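Local coordinates for tRNA (guanine-N(1)-)-methyltransferase (PDB 1OY5), which probably transfers a methyl group from S-adenosyl-L-methionine to N1 of guanosine-37 in tRNA, working as a homodimer, at residues Ile18-Tyr21 / Ser22-Ile26; Glu143-Ala146 / Leu147-Asp151. All blocks are in the same frame, centred on the assembly; numbering follows the deposited sequence.

Contact 1 (Ile18-Tyr21 / Ser22-Ile26)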
ATOM      1  N   ILE A  18       7.531  -5.510   8.899  1.00 21.42           N
ATOM      2  CA  ILE A  18       6.302  -5.524   9.661  1.00 22.17           C
ATOM      3  C   ILE A  18       6.540  -5.022  11.101  1.00 23.09           C
ATOM      4  O   ILE A  18       5.799  -4.197  11.621  1.00 22.87           O
ATOM      5  CB  ILE A  18       5.734  -6.926   9.662  1.00 22.21           C
ATOM      6  CG1 ILE A  18       5.768  -7.508   8.251  1.00 21.78           C
ATOM      7  CG2 ILE A  18       4.325  -6.949  10.263  1.00 22.00           C
ATOM      8  CD1 ILE A  18       4.958  -6.791   7.284  1.00 23.39           C
ATOM      9  N   SER A  19       7.628  -5.448  11.708  1.00 24.31           N
ATOM     10  CA  SER A  19       7.880  -5.058  13.066  1.00 25.42           C
ATOM     11  C   SER A  19       8.166  -3.563  13.038  1.00 25.43           C
ATOM     12  O   SER A  19       7.713  -2.848  13.902  1.00 26.45           O
ATOM     13  CB  SER A  19       9.008  -5.898  13.705  1.00 25.32           C
ATOM     14  OG  SER A  19      10.261  -5.236  13.626  1.00 30.71           O
ATOM     15  N   CYS A  20       8.850  -3.057  12.028  1.00 25.19           N
ATOM     16  CA  CYS A  20       9.108  -1.626  11.991  1.00 25.68           C
ATOM     17  C   CYS A  20       7.866  -0.737  11.786  1.00 25.43           C
ATOM     18  O   CYS A  20       7.833   0.397  12.249  1.00 26.05           O
ATOM     19  CB  CYS A  20      10.153  -1.288  10.957  1.00 25.78           C
ATOM     20  SG  CYS A  20      10.424   0.489  10.899  1.00 29.98           S
ATOM     21  N   TYR A  21       6.823  -1.237  11.142  1.00 25.52           N
ATOM     22  CA  TYR A  21       5.634  -0.407  10.890  1.00 24.03           C
ATOM     23  C   TYR A  21       4.784  -0.385  12.128  1.00 24.13           C
ATOM     24  O   TYR A  21       4.052   0.549  12.326  1.00 24.14           O
ATOM     25  CB  TYR A  21       4.819  -0.915   9.696  1.00 23.05           C
ATOM     26  CG  TYR A  21       3.677   0.020   9.287  1.00 21.68           C
ATOM     27  CD1 TYR A  21       2.428  -0.103   9.856  1.00 21.28           C
ATOM     28  CD2 TYR A  21       3.866   1.033   8.346  1.00 20.40           C
ATOM     29  CE1 TYR A  21       1.424   0.712   9.532  1.00 20.88           C
ATOM     30  CE2 TYR A  21       2.868   1.866   8.008  1.00 19.47           C
ATOM     31  CZ  TYR A  21       1.627   1.708   8.607  1.00 23.00           C
ATOM     32  OH  TYR A  21       0.560   2.549   8.311  1.00 22.78           O
ATOM     33  N   SER A  22       4.881  -1.432  12.955  1.00 24.30           N
ATOM     34  CA  SER A  22       4.081  -1.552  14.188  1.00 23.69           C
ATOM     35  C   SER A  22       4.528  -0.704  15.350  1.00 23.24           C
ATOM     36  O   SER A  22       3.916  -0.734  16.391  1.00 23.65           O
ATOM     37  CB  SER A  22       4.106  -2.979  14.657  1.00 22.75           C
ATOM     38  OG  SER A  22       3.495  -3.765  13.668  1.00 24.99           O
ATOM     39  N   GLU A  23       5.604   0.037  15.179  1.00 23.62           N
ATOM     40  CA  GLU A  23       6.135   0.824  16.244  1.00 23.74           C
ATOM     41  C   GLU A  23       5.643   2.218  16.204  1.00 22.71           C
ATOM     42  O   GLU A  23       5.987   2.992  17.083  1.00 23.43           O
ATOM     43  CB  GLU A  23       7.642   0.795  16.211  1.00 24.41           C
ATOM     44  CG  GLU A  23       8.130  -0.420  16.976  1.00 29.64           C
ATOM     45  CD  GLU A  23       9.600  -0.675  16.785  1.00 36.96           C
ATOM     46  OE1 GLU A  23      10.286   0.292  16.379  1.00 41.58           O
ATOM     47  OE2 GLU A  23      10.060  -1.834  17.042  1.00 41.73           O
ATOM     48  N   TYR A  24       4.828   2.548  15.213  1.00 21.63           N
ATOM     49  CA  TYR A  24       4.348   3.928  15.073  1.00 21.20           C
ATOM     50  C   TYR A  24       2.901   4.016  14.701  1.00 20.63           C
ATOM     51  O   TYR A  24       2.280   3.030  14.312  1.00 21.02           O
ATOM     52  CB  TYR A  24       5.162   4.672  13.999  1.00 21.12           C
ATOM     53  CG  TYR A  24       6.635   4.526  14.162  1.00 18.29           C
ATOM     54  CD1 TYR A  24       7.299   3.489  13.556  1.00 17.47           C
ATOM     55  CD2 TYR A  24       7.352   5.398  14.947  1.00 16.73           C
ATOM     56  CE1 TYR A  24       8.650   3.329  13.691  1.00 16.51           C
ATOM     57  CE2 TYR A  24       8.726   5.251  15.103  1.00 16.94           C
ATOM     58  CZ  TYR A  24       9.363   4.199  14.481  1.00 16.92           C
ATOM     59  OH  TYR A  24      10.724   4.005  14.628  1.00 18.85           O
ATOM     60  N   GLY A  25       2.374   5.214  14.806  1.00 19.79           N
ATOM     61  CA  GLY A  25       1.013   5.449  14.394  1.00 20.50           C
ATOM     62  C   GLY A  25      -0.052   4.657  15.123  1.00 20.55           C
ATOM     63  O   GLY A  25       0.091   4.300  16.278  1.00 21.52           O
ATOM     64  N   ILE A  26      -1.140   4.423  14.412  1.00 20.81           N
ATOM     65  CA  ILE A  26      -2.326   3.795  14.924  1.00 21.17           C
ATOM     66  C   ILE A  26      -2.090   2.351  15.236  1.00 20.73           C
ATOM     67  O   ILE A  26      -2.744   1.800  16.086  1.00 21.20           O
ATOM     68  CB  ILE A  26      -3.454   3.958  13.891  1.00 21.25           C
ATOM     69  CG1 ILE A  26      -3.522   5.412  13.433  1.00 22.55           C
ATOM     70  CG2 ILE A  26      -4.778   3.640  14.471  1.00 22.75           C
ATOM     71  CD1 ILE A  26      -3.419   6.424  14.548  1.00 23.67           C
TER
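Ser22 swings its OG to the side of its own backbone N, opposite the carbonyl carbon (chi1 -63°), and that turn points the hydroxyl back at Ile18, one helical turn earlier. Tyr24 has a similar first torsion (chi1 -49°), which lays the rim of its ring against Cys20. The hydroxyl joins the backbone amide, so Ile18 O takes two bonds from one residue: Ser22 OG donates to Ile18 O at 3.1 Å, and Ser22 N donates to the same Ile18 O at 3.2 Å. The two donors arrive from opposite faces of the carbonyl plane, so the oxygen is held between hydroxyl and amide. A further bond from Ser22 N to Ser19 O is weak.

Farther along, Cys20 O sits at the edge of the Tyr24 ring, in its plane, 3.4 Å from Tyr24 CE1. The sulfur is a looser neighbour, with Cys20 SG 4.4 Å from Tyr24 CE1. One face of this ring takes CB of Glu23, which lies 3.6 Å above the plane and is displaced toward the rim. The phenol end goes to the other half of the dimer: Tyr24 OH is hydrogen-bonded to His16 ND1 of the second subunit, and the ring meets Phe14 of that subunit with the planes at about 50°. Cys20 also packs on Cys20 of the second subunit.

The backbone makes a type I beta turn from Tyr21 to Tyr24. This is the C-terminal turn of helix 15-21, where the hydroxyl and amide of Ser22 both reach back to Ile18 O before a tight turn leads into helix 25-33 at the homodimer interface.

Contact 2 (Glu143-Ala146 / Leu147-Asp151)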
ATOM      1  N   GLU A 143       4.195  -7.387   1.286  1.00 20.14           N
ATOM      2  CA  GLU A 143       4.394  -6.732   2.568  1.00 19.86           C
ATOM      3  C   GLU A 143       3.571  -5.442   2.699  1.00 19.64           C
ATOM      4  O   GLU A 143       2.911  -5.217   3.676  1.00 19.61           O
ATOM      5  CB  GLU A 143       5.877  -6.434   2.778  1.00 18.87           C
ATOM      6  CG  GLU A 143       6.662  -7.609   3.232  1.00 18.71           C
ATOM      7  CD  GLU A 143       6.951  -8.651   2.167  1.00 21.16           C
ATOM      8  OE1 GLU A 143       7.417  -9.736   2.544  1.00 24.61           O
ATOM      9  OE2 GLU A 143       6.777  -8.436   0.961  1.00 23.99           O
ATOM     10  N   ILE A 144       3.682  -4.573   1.719  1.00 20.54           N
ATOM     11  CA  ILE A 144       2.985  -3.296   1.709  1.00 21.08           C
ATOM     12  C   ILE A 144       1.456  -3.445   1.775  1.00 21.12           C
ATOM     13  O   ILE A 144       0.761  -2.582   2.306  1.00 21.69           O
ATOM     14  CB  ILE A 144       3.405  -2.530   0.409  1.00 20.92           C
ATOM     15  CG1 ILE A 144       4.783  -1.916   0.595  1.00 22.88           C
ATOM     16  CG2 ILE A 144       2.459  -1.463   0.074  1.00 20.90           C
ATOM     17  CD1 ILE A 144       5.421  -1.465  -0.724  1.00 24.98           C
ATOM     18  N   VAL A 145       0.938  -4.536   1.240  1.00 21.06           N
ATOM     19  CA  VAL A 145      -0.489  -4.759   1.211  1.00 21.08           C
ATOM     20  C   VAL A 145      -0.905  -5.308   2.538  1.00 20.95           C
ATOM     21  O   VAL A 145      -2.003  -5.018   3.049  1.00 20.86           O
ATOM     22  CB  VAL A 145      -0.904  -5.674   0.063  1.00 21.05           C
ATOM     23  CG1 VAL A 145      -2.337  -6.120   0.221  1.00 21.76           C
ATOM     24  CG2 VAL A 145      -0.722  -4.921  -1.284  1.00 21.56           C
ATOM     25  N   ALA A 146      -0.007  -6.068   3.124  1.00 20.50           N
ATOM     26  CA  ALA A 146      -0.271  -6.611   4.449  1.00 20.58           C
ATOM     27  C   ALA A 146      -0.368  -5.464   5.433  1.00 20.44           C
ATOM     28  O   ALA A 146      -1.261  -5.452   6.299  1.00 21.33           O
ATOM     29  CB  ALA A 146       0.839  -7.580   4.869  1.00 19.62           C
ATOM     30  N   LEU A 147       0.544  -4.502   5.317  1.00 19.62           N
ATOM     31  CA  LEU A 147       0.577  -3.409   6.267  1.00 19.95           C
ATOM     32  C   LEU A 147      -0.699  -2.552   6.101  1.00 20.69           C
ATOM     33  O   LEU A 147      -1.377  -2.210   7.085  1.00 20.14           O
ATOM     34  CB  LEU A 147       1.854  -2.606   6.126  1.00 20.25           C
ATOM     35  CG  LEU A 147       3.201  -3.264   6.501  1.00 18.81           C
ATOM     36  CD1 LEU A 147       4.342  -2.310   6.168  1.00 20.78           C
ATOM     37  CD2 LEU A 147       3.274  -3.615   7.950  1.00 17.37           C
ATOM     38  N   ALA A 148      -1.056  -2.267   4.851  1.00 20.49           N
ATOM     39  CA  ALA A 148      -2.267  -1.536   4.588  1.00 20.79           C
ATOM     40  C   ALA A 148      -3.432  -2.230   5.293  1.00 20.96           C
ATOM     41  O   ALA A 148      -4.176  -1.617   6.036  1.00 21.36           O
ATOM     42  CB  ALA A 148      -2.511  -1.484   3.125  1.00 21.40           C
ATOM     43  N   VAL A 149      -3.556  -3.531   5.094  1.00 20.89           N
ATOM     44  CA  VAL A 149      -4.611  -4.283   5.741  1.00 20.73           C
ATOM     45  C   VAL A 149      -4.568  -4.131   7.300  1.00 21.14           C
ATOM     46  O   VAL A 149      -5.595  -3.909   7.934  1.00 18.81           O
ATOM     47  CB  VAL A 149      -4.540  -5.760   5.345  1.00 19.81           C
ATOM     48  CG1 VAL A 149      -5.470  -6.571   6.187  1.00 21.36           C
ATOM     49  CG2 VAL A 149      -4.889  -5.950   3.888  1.00 19.34           C
ATOM     50  N   ILE A 150      -3.372  -4.269   7.890  1.00 21.60           N
ATOM     51  CA  ILE A 150      -3.208  -4.134   9.332  1.00 21.93           C
ATOM     52  C   ILE A 150      -3.602  -2.731   9.793  1.00 22.04           C
ATOM     53  O   ILE A 150      -4.254  -2.557  10.817  1.00 20.11           O
ATOM     54  CB  ILE A 150      -1.760  -4.443   9.721  1.00 22.41           C
ATOM     55  CG1 ILE A 150      -1.459  -5.935   9.508  1.00 22.95           C
ATOM     56  CG2 ILE A 150      -1.543  -4.163  11.179  1.00 24.75           C
ATOM     57  CD1 ILE A 150      -0.040  -6.350   9.787  1.00 22.97           C
ATOM     58  N   ASP A 151      -3.195  -1.731   9.003  1.00 22.69           N
ATOM     59  CA  ASP A 151      -3.478  -0.329   9.280  1.00 22.69           C
ATOM     60  C   ASP A 151      -4.967  -0.042   9.212  1.00 22.67           C
ATOM     61  O   ASP A 151      -5.529   0.523  10.123  1.00 22.86           O
ATOM     62  CB  ASP A 151      -2.730   0.555   8.279  1.00 22.20           C
ATOM     63  CG  ASP A 151      -2.756   2.019   8.648  1.00 22.35           C
ATOM     64  OD1 ASP A 151      -3.721   2.715   8.289  1.00 24.23           O
ATOM     65  OD2 ASP A 151      -1.826   2.598   9.241  1.00 25.46           O
TER
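Leu147 and Ile150 each lean back over a carbonyl one turn behind. Leu147 CG lies 3.4 Å from Glu143 O, and Ile150 CG1 lies 3.3 Å from Ala146 O. In both, the gamma carbon concerned stands beside the residue's own backbone N (chi1 -67° in Leu147, -69° in Ile150). Val149 puts CG2 on that same side, near Val145 O and 4.5 Å from Val145 CG1.

Under this layer run four successive backbone bonds of a regular alpha helix, from Leu147 N to Glu143 O (3.0 Å) through to Ile150 N to Ala146 O (2.9 Å). In this TrmD-family member of the SPOUT clan, whose members characteristically carry a knotted cofactor-binding region, helix 143-155 comes just after the loop Leu134 to Leu139, which by similarity binds S-adenosyl-L-methionine.

Farther out, the helix lies against the parallel sheet: Ala146 touches Val10, Ile112 and Cys114, while Ile150 packs on Phe8. Ile144 of the second subunit packs on Leu147 and Ala148. The Glu143 carboxylate turns away from the helix, with OE1 hydrogen-bonded to Thr12 OG1 and OE2 in a salt bridge with Arg116 NH1, so both oxygens of this buried group have partners.

From the N terminus, the chain passes along strand 6-12 into helix 15-21, and contact 1 closes the short turn joining that helix to helix 25-33. Contact 2 opens more than a hundred residues later, within the single helix 143-155, so the two follow in series and neither encloses nor crosses the other. In space their centres are only 11 Å apart. Leu147 CD2 packs on Tyr21 CB at 3.6 Å and also on Ile18, while Tyr21 OH and Asp151 OD2, 2.6 Å apart, probably share a hydrogen bond. Helix 15-21 is thus tied to helix 143-155, and both contacts also touch the second subunit.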